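Hypothetical sugar ABC-transporter sugar binding protein (Arthrobacter globiformis, PDB 7BVT) binds cyclic alpha-maltosyl-1,6-maltose and probably hands this sugar to an ABC transporter as its extracellular solute-binding component. Local coordinates at residues D85-D90 against M300-S305; V30-Y35 against V58-S63; A104-R109 against V133-S138. One frame throughout, in Å; residues are numbered along the deposited sequence.

In the fold
All three contacts reach one mixed sheet flanked by helices, in the manner of a lobe of a solute-binding protein. Along the chain, contact 2 comes first, joining strands 28-34 and 58-64. Contact 1 then pairs strand 86-90 with the end of strand 292-301, and contact 3 is nested inside the long loop that it closes. The centres of contacts 1 and 2 lie about 10 Å apart and those of contacts 1 and 3 about 9 Å, whereas contacts 2 and 3, about 16 Å apart between centres, do not touch. Contact 1 is thus the middle member: Asp85 OD2 reaches Thr31 N, and Val301 O probably accepts a hydrogen bond from Ala104 N. The same sheet carries Asp90 to the bound sugar.

Contact 1: D85-D90 against M300-S305; sequences DIAIGD and MVFENS. With GLC (alpha-D-glucopyranose), chain B.
Phe302 lays its ring obliquely beside the methyl group of Ala87, with CE2 3.9 Å from Ala87 CB. On that same face of the sheet Met300 runs along strand 86-90. Its chain bends at the last torsion (chi3 -87°), which turns Met300 CE toward that strand, where it sits 3.6 Å from Ala87 O and 3.7 Å from Gly89 N. The opposite face carries Ile86 and Val301, and there Ile86 CG1 meets Val301 CG2 at 4.2 Å.

Between the two layers the backbones run antiparallel. Ala87 and Met300 form a hydrogen-bonded pair, each N donating to the other's O at 2.9 Å, while Ile86 and Val301 make the adjoining non-hydrogen-bonded pair. A third bond, from Phe302 N to Asp85 O, continues the pairing past the last bridge, its donor tilted 30° from the carbonyl plane. Asp85 turns its carboxylate OD2 to the backbone N of Thr31, tying the residue just before the strand to strand 28-34.

At the far end Asp90 OD1 accepts a hydrogen bond of 2.7 Å from O3 of a bound glucose, a unit also held by Arg371 and Asn140. Strand 86-90 lies between strands 28-34 and 292-301, with Val94 and Ile97 of helix 94-100 against Met300 and with helix 306-319 packed through Ala312 on Ile86 and Val301.

Contact 2: V30-Y35 against V58-S63; sequences VTVWHY and VRISAS
Val30 CG1 and Ile60 CD1 press together at 3.5 Å, tighter than ordinary van der Waals contact, their side chains lying side by side and pointing the same way. Ile60 bends back toward strand 28-34 (chi2 -69°), which brings CD1 against the flank of Val30; its other branch, CG2, reaches Val32 CG2 at 3.7 Å. Ile60 is thus a bump filling the hollow between the two valines. Val58 CG1 abuts Val30 CG2 at 3.8 Å, and the His34 ring meets the Ala62 methyl at its edge, His34 CD2 lying 4.4 Å from Ala62 CB.

Five backbone bonds set this parallel register, from Val30 N to Arg59 O through to His34 N to Ser63 O. Ser63 O also lies over a face of the imidazole, 3.4 Å from His34 CD2. His34 ND1 accepts a hydrogen bond from the backbone N of Trp36; an alanine here would probably leave that N without its mate and open a gap beside Ala62.

The strands are the two strands of a right-handed beta-alpha-beta crossover, with helix 38-53 packing Val48 and Tyr51 on Ile60, helix 306-319 setting Phe315 on Ile60 and Ala311 on Val30 and Val58, and strand 86-90 pairing along the other edge of strand 28-34.

Contact 3: A104-R109 against V133-S138; sequences ADLNGR and VSVPVS
The loop that leads from helix 94-100 to helix 112-117 passes beside the latter part of strand 131-136, and a single leucine carries most of the meeting. Leu106 CD1 rests 3.9 Å from Val135 CG1 and equally near Ser134 C, so one methyl spans a side chain and the backbone next to it. The two side chains cross at about a right angle. Leu106 extends straight through its second torsion (chi2 172°), which carries CD1 across to the strand, while its other branch, CD2, packs against Val301. Val135 turns CG1 between its own backbone N and carbonyl carbon (chi1 62°), and that branch is the one the leucine touches.

A water joins the backbones beside this apolar patch: it lies 2.8 Å from Ala104 O and 2.7 Å from Val133 O, bridging them, though it has more acceptors around it than protons to give. Within the loop, Asp105 closes an Asx turn: OD1 takes the N-H of Asn107 at 3.0 Å, from above the carboxylate plane, and also receives Gln132 N. Arg109 NE makes a weak bond to Asp105 O, and NH1 forms a salt bridge to Asp310 of helix 306-319.

Across the contact itself, then, the attraction is dispersion plus one shared water. Direct polar attachment comes from next door: Asp105 and Leu106 both bond to Gln132, and Ala104 bonds to Val301, so Ala104 N and the backbone of Leu106 find partners while the leucine methyl packs on Val135 and the peptide backbone before it.

Contact 1: D85-D90 against M300-S305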
ATOM      1  N   ASP A  85      16.463 -17.394   5.692  1.00 19.02           N
ATOM      2  CA  ASP A  85      15.391 -18.054   6.476  1.00 20.11           C
ATOM      3  C   ASP A  85      14.132 -17.185   6.405  1.00 18.77           C
ATOM      4  O   ASP A  85      13.060 -17.729   6.247  1.00 18.28           O
ATOM      5  CB  ASP A  85      15.809 -18.257   7.914  1.00 21.23           C
ATOM      6  CG  ASP A  85      17.014 -19.174   7.945  1.00 22.51           C
ATOM      7  OD1 ASP A  85      16.916 -20.274   7.306  1.00 24.68           O
ATOM      8  OD2 ASP A  85      18.019 -18.752   8.566  1.00 21.01           O
ATOM      9  N   ILE A  86      14.287 -15.879   6.535  1.00 16.90           N
ATOM     10  CA  ILE A  86      13.194 -14.878   6.423  1.00 16.48           C
ATOM     11  C   ILE A  86      13.526 -13.913   5.280  1.00 18.54           C
ATOM     12  O   ILE A  86      14.614 -13.274   5.274  1.00 18.56           O
ATOM     13  CB  ILE A  86      12.923 -14.144   7.754  1.00 17.28           C
ATOM     14  CG1 ILE A  86      12.540 -15.094   8.895  1.00 17.72           C
ATOM     15  CG2 ILE A  86      11.903 -13.051   7.596  1.00 17.55           C
ATOM     16  CD1 ILE A  86      12.546 -14.444  10.268  1.00 17.95           C
ATOM     17  N   ALA A  87      12.576 -13.674   4.397  1.00 16.86           N
ATOM     18  CA  ALA A  87      12.618 -12.516   3.479  1.00 17.35           C
ATOM     19  C   ALA A  87      11.534 -11.508   3.862  1.00 16.80           C
ATOM     20  O   ALA A  87      10.402 -11.915   4.135  1.00 17.91           O
ATOM     21  CB  ALA A  87      12.388 -12.965   2.058  1.00 18.77           C
ATOM     22  N   ILE A  88      11.851 -10.238   3.869  1.00 17.22           N
ATOM     23  CA  ILE A  88      10.845  -9.179   4.092  1.00 16.50           C
ATOM     24  C   ILE A  88      10.759  -8.382   2.793  1.00 18.93           C
ATOM     25  O   ILE A  88      11.726  -7.692   2.432  1.00 20.09           O
ATOM     26  CB  ILE A  88      11.173  -8.333   5.332  1.00 17.83           C
ATOM     27  CG1 ILE A  88      11.306  -9.210   6.583  1.00 17.69           C
ATOM     28  CG2 ILE A  88      10.172  -7.200   5.539  1.00 17.31           C
ATOM     29  CD1 ILE A  88      11.614  -8.473   7.835  1.00 19.40           C
ATOM     30  N   GLY A  89       9.615  -8.473   2.116  1.00 19.33           N
ATOM     31  CA  GLY A  89       9.426  -7.927   0.771  1.00 18.39           C
ATOM     32  C   GLY A  89       8.221  -7.039   0.669  1.00 17.70           C
ATOM     33  O   GLY A  89       7.432  -6.967   1.598  1.00 17.89           O
ATOM     34  N   ASP A  90       8.039  -6.425  -0.479  1.00 18.83           N
ATOM     35  CA  ASP A  90       6.830  -5.640  -0.764  1.00 19.65           C
ATOM     36  C   ASP A  90       5.629  -6.579  -0.837  1.00 17.60           C
ATOM     37  O   ASP A  90       5.772  -7.749  -1.239  1.00 17.64           O
ATOM     38  CB  ASP A  90       6.985  -4.862  -2.069  1.00 22.48           C
ATOM     39  CG  ASP A  90       5.718  -4.015  -2.279  1.00 26.64           C
ATOM     40  OD1 ASP A  90       5.430  -3.175  -1.397  1.00 25.74           O
ATOM     41  OD2 ASP A  90       4.940  -4.323  -3.222  1.00 28.78           O
ATOM     42  N   MET A 300       8.131 -13.472   5.163  1.00 15.79           N
ATOM     43  CA  MET A 300       7.975 -14.834   4.588  1.00 15.28           C
ATOM     44  C   MET A 300       9.101 -15.714   5.155  1.00 16.70           C
ATOM     45  O   MET A 300      10.234 -15.215   5.243  1.00 17.25           O
ATOM     46  CB  MET A 300       8.093 -14.767   3.073  1.00 15.68           C
ATOM     47  CG  MET A 300       6.928 -14.015   2.445  1.00 16.39           C
ATOM     48  SD  MET A 300       7.397 -13.360   0.857  1.00 18.83           S
ATOM     49  CE  MET A 300       8.098 -11.781   1.369  1.00 18.77           C
ATOM     50  N   VAL A 301       8.785 -16.939   5.534  1.00 17.14           N
ATOM     51  CA  VAL A 301       9.788 -17.929   6.050  1.00 17.68           C
ATOM     52  C   VAL A 301       9.988 -18.986   4.985  1.00 18.12           C
ATOM     53  O   VAL A 301       9.008 -19.634   4.590  1.00 17.82           O
ATOM     54  CB  VAL A 301       9.349 -18.537   7.379  1.00 16.14           C
ATOM     55  CG1 VAL A 301      10.256 -19.691   7.802  1.00 18.28           C
ATOM     56  CG2 VAL A 301       9.179 -17.505   8.460  1.00 16.28           C
ATOM     57  N   PHE A 302      11.195 -19.143   4.463  1.00 17.07           N
ATOM     58  CA  PHE A 302      11.490 -20.207   3.491  1.00 18.71           C
ATOM     59  C   PHE A 302      11.595 -21.541   4.262  1.00 21.98           C
ATOM     60  O   PHE A 302      12.264 -21.594   5.311  1.00 24.55           O
ATOM     61  CB  PHE A 302      12.783 -19.941   2.712  1.00 19.31           C
ATOM     62  CG  PHE A 302      12.631 -18.889   1.655  1.00 18.66           C
ATOM     63  CD1 PHE A 302      11.971 -19.180   0.473  1.00 19.46           C
ATOM     64  CD2 PHE A 302      13.062 -17.594   1.879  1.00 21.11           C
ATOM     65  CE1 PHE A 302      11.821 -18.206  -0.497  1.00 18.40           C
ATOM     66  CE2 PHE A 302      12.888 -16.615   0.908  1.00 19.31           C
ATOM     67  CZ  PHE A 302      12.253 -16.931  -0.259  1.00 17.57           C
ATOM     68  N   GLU A 303      10.917 -22.581   3.793  1.00 24.01           N
ATOM     69  CA  GLU A 303      10.833 -23.860   4.542  1.00 26.57           C
ATOM     70  C   GLU A 303      12.182 -24.569   4.538  1.00 28.11           C
ATOM     71  O   GLU A 303      12.752 -24.746   3.471  1.00 29.18           O
ATOM     72  CB  GLU A 303       9.807 -24.783   3.924  1.00 30.55           C
ATOM     73  CG  GLU A 303       9.403 -25.852   4.913  1.00 39.55           C
ATOM     74  CD  GLU A 303       8.050 -26.379   4.528  1.00 44.93           C
ATOM     75  OE1 GLU A 303       7.968 -26.979   3.437  1.00 45.61           O
ATOM     76  OE2 GLU A 303       7.088 -26.065   5.250  1.00 50.04           O
ATOM     77  N   ASN A 304      12.610 -24.950   5.736  1.00 33.28           N
ATOM     78  CA  ASN A 304      13.823 -25.727   6.070  1.00 37.41           C
ATOM     79  C   ASN A 304      13.329 -26.915   6.911  1.00 39.37           C
ATOM     80  O   ASN A 304      12.429 -27.619   6.410  1.00 48.48           O
ATOM     81  CB  ASN A 304      14.858 -24.788   6.698  1.00 42.40           C
ATOM     82  CG  ASN A 304      15.452 -23.809   5.697  1.00 38.65           C
ATOM     83  OD1 ASN A 304      15.313 -22.577   5.821  1.00 38.34           O
ATOM     84  ND2 ASN A 304      16.188 -24.354   4.745  1.00 38.52           N
ATOM     85  N   SER A 305      13.819 -27.123   8.135  1.00 44.37           N
ATOM     86  CA  SER A 305      13.257 -28.128   9.085  1.00 46.33           C
ATOM     87  C   SER A 305      12.128 -27.489   9.906  1.00 45.18           C
ATOM     88  O   SER A 305      12.073 -26.254   9.937  1.00 38.14           O
ATOM     89  CB  SER A 305      14.327 -28.664   9.977  1.00 47.88           C
ATOM     90  OG  SER A 305      14.700 -27.682  10.930  1.00 45.23           O
TER
HETATM   91  C1  GLC B   2       4.316   1.886  -1.676  1.00 26.87           C
HETATM   92  C2  GLC B   2       3.746   0.608  -1.144  1.00 25.75           C
HETATM   93  C3  GLC B   2       3.778  -0.465  -2.203  1.00 25.80           C
HETATM   94  C4  GLC B   2       3.058   0.074  -3.450  1.00 24.40           C
HETATM   95  C5  GLC B   2       3.778   1.318  -3.953  1.00 24.92           C
HETATM   96  C6  GLC B   2       3.058   1.902  -5.182  1.00 26.69           C
HETATM   97  O2  GLC B   2       4.417   0.308   0.067  1.00 25.85           O
HETATM   98  O3  GLC B   2       3.172  -1.659  -1.680  1.00 25.47           O
HETATM   99  O4  GLC B   2       3.066  -0.865  -4.508  1.00 26.87           O
HETATM  100  O5  GLC B   2       3.720   2.292  -2.940  1.00 24.65           O
HETATM  101  O6  GLC B   2       3.991   2.716  -5.887  1.00 28.65           O

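Contact 2: V30-Y35 against V58-S63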
ATOM      1  N   VAL A  30      19.311 -17.625  12.390  1.00 25.58           N
ATOM      2  CA  VAL A  30      18.202 -17.295  11.469  1.00 22.19           C
ATOM      3  C   VAL A  30      18.628 -16.036  10.720  1.00 20.43           C
ATOM      4  O   VAL A  30      18.927 -15.005  11.337  1.00 23.52           O
ATOM      5  CB  VAL A  30      16.892 -17.125  12.266  1.00 21.56           C
ATOM      6  CG1 VAL A  30      15.763 -16.528  11.430  1.00 24.87           C
ATOM      7  CG2 VAL A  30      16.423 -18.430  12.883  1.00 21.79           C
ATOM      8  N   THR A  31      18.628 -16.138   9.421  1.00 19.40           N
ATOM      9  CA  THR A  31      18.962 -14.995   8.567  1.00 20.60           C
ATOM     10  C   THR A  31      17.691 -14.266   8.110  1.00 20.65           C
ATOM     11  O   THR A  31      16.711 -14.935   7.775  1.00 20.87           O
ATOM     12  CB  THR A  31      19.808 -15.429   7.395  1.00 23.04           C
ATOM     13  OG1 THR A  31      19.106 -16.402   6.629  1.00 25.81           O
ATOM     14  CG2 THR A  31      21.151 -15.951   7.893  1.00 24.07           C
ATOM     15  N   VAL A  32      17.761 -12.954   8.067  1.00 19.20           N
ATOM     16  CA  VAL A  32      16.651 -12.069   7.606  1.00 18.83           C
ATOM     17  C   VAL A  32      17.218 -11.171   6.531  1.00 19.42           C
ATOM     18  O   VAL A  32      18.198 -10.498   6.838  1.00 20.28           O
ATOM     19  CB  VAL A  32      16.058 -11.226   8.733  1.00 19.97           C
ATOM     20  CG1 VAL A  32      14.991 -10.299   8.175  1.00 21.80           C
ATOM     21  CG2 VAL A  32      15.498 -12.084   9.834  1.00 22.73           C
ATOM     22  N   TRP A  33      16.630 -11.168   5.360  1.00 17.53           N
ATOM     23  CA  TRP A  33      16.935 -10.160   4.332  1.00 18.36           C
ATOM     24  C   TRP A  33      15.769  -9.182   4.232  1.00 21.89           C
ATOM     25  O   TRP A  33      14.606  -9.631   4.210  1.00 20.05           O
ATOM     26  CB  TRP A  33      17.198 -10.773   2.988  1.00 19.23           C
ATOM     27  CG  TRP A  33      18.352 -11.725   2.905  1.00 20.56           C
ATOM     28  CD1 TRP A  33      19.289 -11.955   3.847  1.00 23.83           C
ATOM     29  CD2 TRP A  33      18.727 -12.504   1.771  1.00 22.29           C
ATOM     30  NE1 TRP A  33      20.205 -12.860   3.382  1.00 23.22           N
ATOM     31  CE2 TRP A  33      19.899 -13.209   2.127  1.00 24.82           C
ATOM     32  CE3 TRP A  33      18.193 -12.674   0.502  1.00 23.56           C
ATOM     33  CZ2 TRP A  33      20.508 -14.124   1.270  1.00 24.69           C
ATOM     34  CZ3 TRP A  33      18.835 -13.535  -0.367  1.00 27.79           C
ATOM     35  CH2 TRP A  33      19.958 -14.251   0.024  1.00 26.31           C
ATOM     36  N   HIS A  34      16.079  -7.898   4.150  1.00 20.06           N
ATOM     37  CA  HIS A  34      15.062  -6.834   4.064  1.00 18.17           C
ATOM     38  C   HIS A  34      15.648  -5.752   3.175  1.00 22.54           C
ATOM     39  O   HIS A  34      16.845  -5.881   2.881  1.00 21.91           O
ATOM     40  CB  HIS A  34      14.700  -6.298   5.415  1.00 19.57           C
ATOM     41  CG  HIS A  34      15.870  -5.632   6.037  1.00 19.79           C
ATOM     42  ND1 HIS A  34      16.153  -4.304   5.787  1.00 20.65           N
ATOM     43  CD2 HIS A  34      16.789  -6.105   6.915  1.00 21.77           C
ATOM     44  CE1 HIS A  34      17.213  -3.966   6.527  1.00 21.20           C
ATOM     45  NE2 HIS A  34      17.651  -5.046   7.210  1.00 21.44           N
ATOM     46  N   TYR A  35      14.860  -4.758   2.815  1.00 20.39           N
ATOM     47  CA  TYR A  35      15.346  -3.665   1.922  1.00 20.96           C
ATOM     48  C   TYR A  35      15.296  -2.323   2.647  1.00 22.48           C
ATOM     49  O   TYR A  35      15.465  -1.296   1.968  1.00 24.19           O
ATOM     50  CB  TYR A  35      14.632  -3.658   0.556  1.00 23.35           C
ATOM     51  CG  TYR A  35      13.120  -3.593   0.567  1.00 21.57           C
ATOM     52  CD1 TYR A  35      12.440  -2.581   1.212  1.00 22.83           C
ATOM     53  CD2 TYR A  35      12.367  -4.534  -0.103  1.00 23.41           C
ATOM     54  CE1 TYR A  35      11.044  -2.509   1.229  1.00 20.03           C
ATOM     55  CE2 TYR A  35      10.980  -4.461  -0.125  1.00 22.07           C
ATOM     56  CZ  TYR A  35      10.324  -3.449   0.542  1.00 21.20           C
ATOM     57  OH  TYR A  35       8.949  -3.408   0.485  1.00 20.75           O
ATOM     58  N   VAL A  58      17.433 -18.355  19.783  1.00 22.84           N
ATOM     59  CA  VAL A  58      17.475 -17.890  18.375  1.00 23.45           C
ATOM     60  C   VAL A  58      18.397 -16.684  18.312  1.00 23.20           C
ATOM     61  O   VAL A  58      18.283 -15.801  19.176  1.00 23.56           O
ATOM     62  CB  VAL A  58      16.061 -17.547  17.884  1.00 23.06           C
ATOM     63  CG1 VAL A  58      16.052 -17.108  16.431  1.00 24.05           C
ATOM     64  CG2 VAL A  58      15.115 -18.697  18.096  1.00 25.92           C
ATOM     65  N   ARG A  59      19.224 -16.609  17.262  1.00 24.13           N
ATOM     66  CA  ARG A  59      20.016 -15.405  16.944  1.00 25.40           C
ATOM     67  C   ARG A  59      19.658 -14.991  15.515  1.00 22.39           C
ATOM     68  O   ARG A  59      19.849 -15.822  14.582  1.00 23.07           O
ATOM     69  CB  ARG A  59      21.525 -15.642  17.066  1.00 29.13           C
ATOM     70  CG  ARG A  59      22.377 -14.509  16.514  1.00 32.39           C
ATOM     71  CD  ARG A  59      23.842 -14.535  16.967  1.00 39.66           C
ATOM     72  NE  ARG A  59      24.520 -13.265  16.635  1.00 48.51           N
ATOM     73  CZ  ARG A  59      24.348 -12.099  17.285  1.00 51.34           C
ATOM     74  NH1 ARG A  59      23.529 -12.010  18.326  1.00 60.56           N
ATOM     75  NH2 ARG A  59      25.001 -11.017  16.896  1.00 52.98           N
ATOM     76  N   ILE A  60      19.142 -13.766  15.398  1.00 22.31           N
ATOM     77  CA  ILE A  60      18.731 -13.160  14.111  1.00 21.80           C
ATOM     78  C   ILE A  60      19.938 -12.404  13.558  1.00 20.78           C
ATOM     79  O   ILE A  60      20.516 -11.571  14.299  1.00 23.00           O
ATOM     80  CB  ILE A  60      17.534 -12.206  14.282  1.00 23.02           C
ATOM     81  CG1 ILE A  60      16.260 -12.948  14.725  1.00 24.27           C
ATOM     82  CG2 ILE A  60      17.342 -11.401  12.984  1.00 21.47           C
ATOM     83  CD1 ILE A  60      15.656 -13.857  13.675  1.00 24.63           C
ATOM     84  N   SER A  61      20.267 -12.694  12.317  1.00 22.53           N
ATOM     85  CA  SER A  61      21.264 -11.963  11.514  1.00 24.98           C
ATOM     86  C   SER A  61      20.523 -11.318  10.360  1.00 21.42           C
ATOM     87  O   SER A  61      20.168 -12.028   9.447  1.00 21.46           O
ATOM     88  CB  SER A  61      22.372 -12.839  11.004  1.00 26.58           C
ATOM     89  OG  SER A  61      23.104 -13.325  12.102  1.00 29.37           O
ATOM     90  N   ALA A  62      20.399 -10.011  10.426  1.00 22.64           N
ATOM     91  CA  ALA A  62      19.654  -9.223   9.433  1.00 21.73           C
ATOM     92  C   ALA A  62      20.656  -8.637   8.458  1.00 26.09           C
ATOM     93  O   ALA A  62      21.706  -8.163   8.961  1.00 25.41           O
ATOM     94  CB  ALA A  62      18.876  -8.177  10.148  1.00 22.27           C
ATOM     95  N   SER A  63      20.322  -8.630   7.175  1.00 22.77           N
ATOM     96  CA  SER A  63      21.085  -7.945   6.089  1.00 24.57           C
ATOM     97  C   SER A  63      20.149  -7.121   5.209  1.00 25.58           C
ATOM     98  O   SER A  63      19.046  -7.600   4.835  1.00 21.92           O
ATOM     99  CB  SER A  63      21.856  -8.912   5.287  1.00 25.33           C
ATOM    100  OG  SER A  63      22.708  -9.679   6.133  1.00 27.90           O
TER

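Contact 3: A104-R109 against V133-S138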
ATOM      1  N   ALA A 104       7.118 -21.628   4.230  1.00 16.84           N
ATOM      2  CA  ALA A 104       6.496 -22.285   5.395  1.00 17.36           C
ATOM      3  C   ALA A 104       5.116 -21.701   5.672  1.00 19.10           C
ATOM      4  O   ALA A 104       4.883 -20.479   5.509  1.00 19.46           O
ATOM      5  CB  ALA A 104       7.330 -22.188   6.631  1.00 18.99           C
ATOM      6  N   ASP A 105       4.231 -22.549   6.181  1.00 19.36           N
ATOM      7  CA  ASP A 105       2.930 -22.065   6.658  1.00 18.38           C
ATOM      8  C   ASP A 105       3.095 -21.480   8.058  1.00 17.91           C
ATOM      9  O   ASP A 105       3.662 -22.164   8.976  1.00 18.42           O
ATOM     10  CB  ASP A 105       1.933 -23.210   6.586  1.00 18.69           C
ATOM     11  CG  ASP A 105       0.506 -22.811   6.904  1.00 19.06           C
ATOM     12  OD1 ASP A 105       0.220 -21.648   7.277  1.00 17.25           O
ATOM     13  OD2 ASP A 105      -0.341 -23.714   6.681  1.00 20.04           O
ATOM     14  N   LEU A 106       2.720 -20.217   8.241  1.00 16.36           N
ATOM     15  CA  LEU A 106       2.898 -19.516   9.537  1.00 16.67           C
ATOM     16  C   LEU A 106       1.774 -19.879  10.473  1.00 18.54           C
ATOM     17  O   LEU A 106       1.880 -19.678  11.670  1.00 18.61           O
ATOM     18  CB  LEU A 106       3.014 -18.007   9.301  1.00 17.11           C
ATOM     19  CG  LEU A 106       4.206 -17.595   8.430  1.00 17.59           C
ATOM     20  CD1 LEU A 106       4.079 -16.133   8.127  1.00 18.31           C
ATOM     21  CD2 LEU A 106       5.535 -17.907   9.106  1.00 17.79           C
ATOM     22  N   ASN A 107       0.686 -20.429   9.936  1.00 18.23           N
ATOM     23  CA  ASN A 107      -0.365 -20.915  10.837  1.00 18.39           C
ATOM     24  C   ASN A 107       0.181 -22.067  11.668  1.00 18.41           C
ATOM     25  O   ASN A 107       0.867 -22.915  11.143  1.00 20.95           O
ATOM     26  CB  ASN A 107      -1.562 -21.425  10.064  1.00 18.40           C
ATOM     27  CG  ASN A 107      -2.348 -20.315   9.421  1.00 19.50           C
ATOM     28  OD1 ASN A 107      -2.536 -19.249  10.009  1.00 17.98           O
ATOM     29  ND2 ASN A 107      -2.845 -20.614   8.216  1.00 19.49           N
ATOM     30  N   GLY A 108      -0.082 -22.002  12.963  1.00 19.50           N
ATOM     31  CA  GLY A 108       0.459 -22.971  13.920  1.00 21.22           C
ATOM     32  C   GLY A 108       1.877 -22.650  14.350  1.00 24.18           C
ATOM     33  O   GLY A 108       2.407 -23.389  15.204  1.00 23.66           O
ATOM     34  N   ARG A 109       2.479 -21.590  13.809  1.00 20.80           N
ATOM     35  CA  ARG A 109       3.867 -21.169  14.192  1.00 22.23           C
ATOM     36  C   ARG A 109       3.785 -19.816  14.896  1.00 24.10           C
ATOM     37  O   ARG A 109       4.392 -19.627  15.939  1.00 31.89           O
ATOM     38  CB  ARG A 109       4.765 -21.135  12.956  1.00 21.86           C
ATOM     39  CG  ARG A 109       4.897 -22.468  12.226  1.00 25.77           C
ATOM     40  CD  ARG A 109       6.041 -22.510  11.222  1.00 26.44           C
ATOM     41  NE  ARG A 109       5.841 -23.587  10.210  1.00 27.10           N
ATOM     42  CZ  ARG A 109       6.198 -24.848  10.385  1.00 30.88           C
ATOM     43  NH1 ARG A 109       6.861 -25.219  11.460  1.00 29.71           N
ATOM     44  NH2 ARG A 109       5.965 -25.749   9.451  1.00 35.05           N
ATOM     45  N   VAL A 133       1.462 -17.843   4.073  1.00 15.19           N
ATOM     46  CA  VAL A 133       2.883 -17.854   3.613  1.00 16.22           C
ATOM     47  C   VAL A 133       3.553 -16.495   3.876  1.00 16.19           C
ATOM     48  O   VAL A 133       4.780 -16.426   3.846  1.00 17.60           O
ATOM     49  CB  VAL A 133       3.028 -18.228   2.139  1.00 16.77           C
ATOM     50  CG1 VAL A 133       2.592 -19.677   1.932  1.00 17.58           C
ATOM     51  CG2 VAL A 133       2.336 -17.233   1.194  1.00 18.18           C
ATOM     52  N   SER A 134       2.791 -15.431   4.118  1.00 14.89           N
ATOM     53  CA  SER A 134       3.316 -14.122   4.527  1.00 14.49           C
ATOM     54  C   SER A 134       2.469 -13.540   5.670  1.00 15.83           C
ATOM     55  O   SER A 134       1.276 -13.859   5.843  1.00 15.86           O
ATOM     56  CB  SER A 134       3.435 -13.146   3.365  1.00 16.18           C
ATOM     57  OG  SER A 134       2.159 -12.789   2.854  1.00 16.23           O
ATOM     58  N   VAL A 135       3.095 -12.659   6.414  1.00 15.03           N
ATOM     59  CA  VAL A 135       2.388 -11.826   7.406  1.00 15.61           C
ATOM     60  C   VAL A 135       2.928 -10.427   7.217  1.00 16.67           C
ATOM     61  O   VAL A 135       4.130 -10.232   7.071  1.00 16.22           O
ATOM     62  CB  VAL A 135       2.529 -12.388   8.835  1.00 16.12           C
ATOM     63  CG1 VAL A 135       3.981 -12.409   9.290  1.00 17.39           C
ATOM     64  CG2 VAL A 135       1.668 -11.665   9.834  1.00 18.65           C
ATOM     65  N   PRO A 136       2.100  -9.395   7.289  1.00 15.24           N
ATOM     66  CA  PRO A 136       2.634  -8.036   7.241  1.00 15.20           C
ATOM     67  C   PRO A 136       3.416  -7.709   8.513  1.00 15.15           C
ATOM     68  O   PRO A 136       3.042  -8.074   9.592  1.00 16.11           O
ATOM     69  CB  PRO A 136       1.369  -7.188   7.148  1.00 15.87           C
ATOM     70  CG  PRO A 136       0.323  -7.987   7.855  1.00 15.62           C
ATOM     71  CD  PRO A 136       0.643  -9.399   7.433  1.00 16.35           C
ATOM     72  N   VAL A 137       4.512  -6.973   8.340  1.00 14.87           N
ATOM     73  CA  VAL A 137       5.317  -6.426   9.453  1.00 15.16           C
ATOM     74  C   VAL A 137       5.385  -4.917   9.373  1.00 15.63           C
ATOM     75  O   VAL A 137       5.892  -4.316  10.325  1.00 17.30           O
ATOM     76  CB  VAL A 137       6.715  -7.054   9.475  1.00 16.48           C
ATOM     77  CG1 VAL A 137       6.573  -8.509   9.879  1.00 18.00           C
ATOM     78  CG2 VAL A 137       7.471  -6.906   8.178  1.00 17.15           C
ATOM     79  N   SER A 138       4.833  -4.307   8.329  1.00 15.57           N
ATOM     80  CA  SER A 138       4.563  -2.851   8.307  1.00 17.29           C
ATOM     81  C   SER A 138       3.369  -2.616   7.389  1.00 15.79           C
ATOM     82  O   SER A 138       3.020  -3.551   6.622  1.00 16.31           O
ATOM     83  CB  SER A 138       5.725  -2.087   7.803  1.00 17.31           C
ATOM     84  OG  SER A 138       5.908  -2.297   6.426  1.00 19.26           O
TER
HETATM   85  O   HOH W   1       6.140 -17.995   5.526  1.00 17.27           O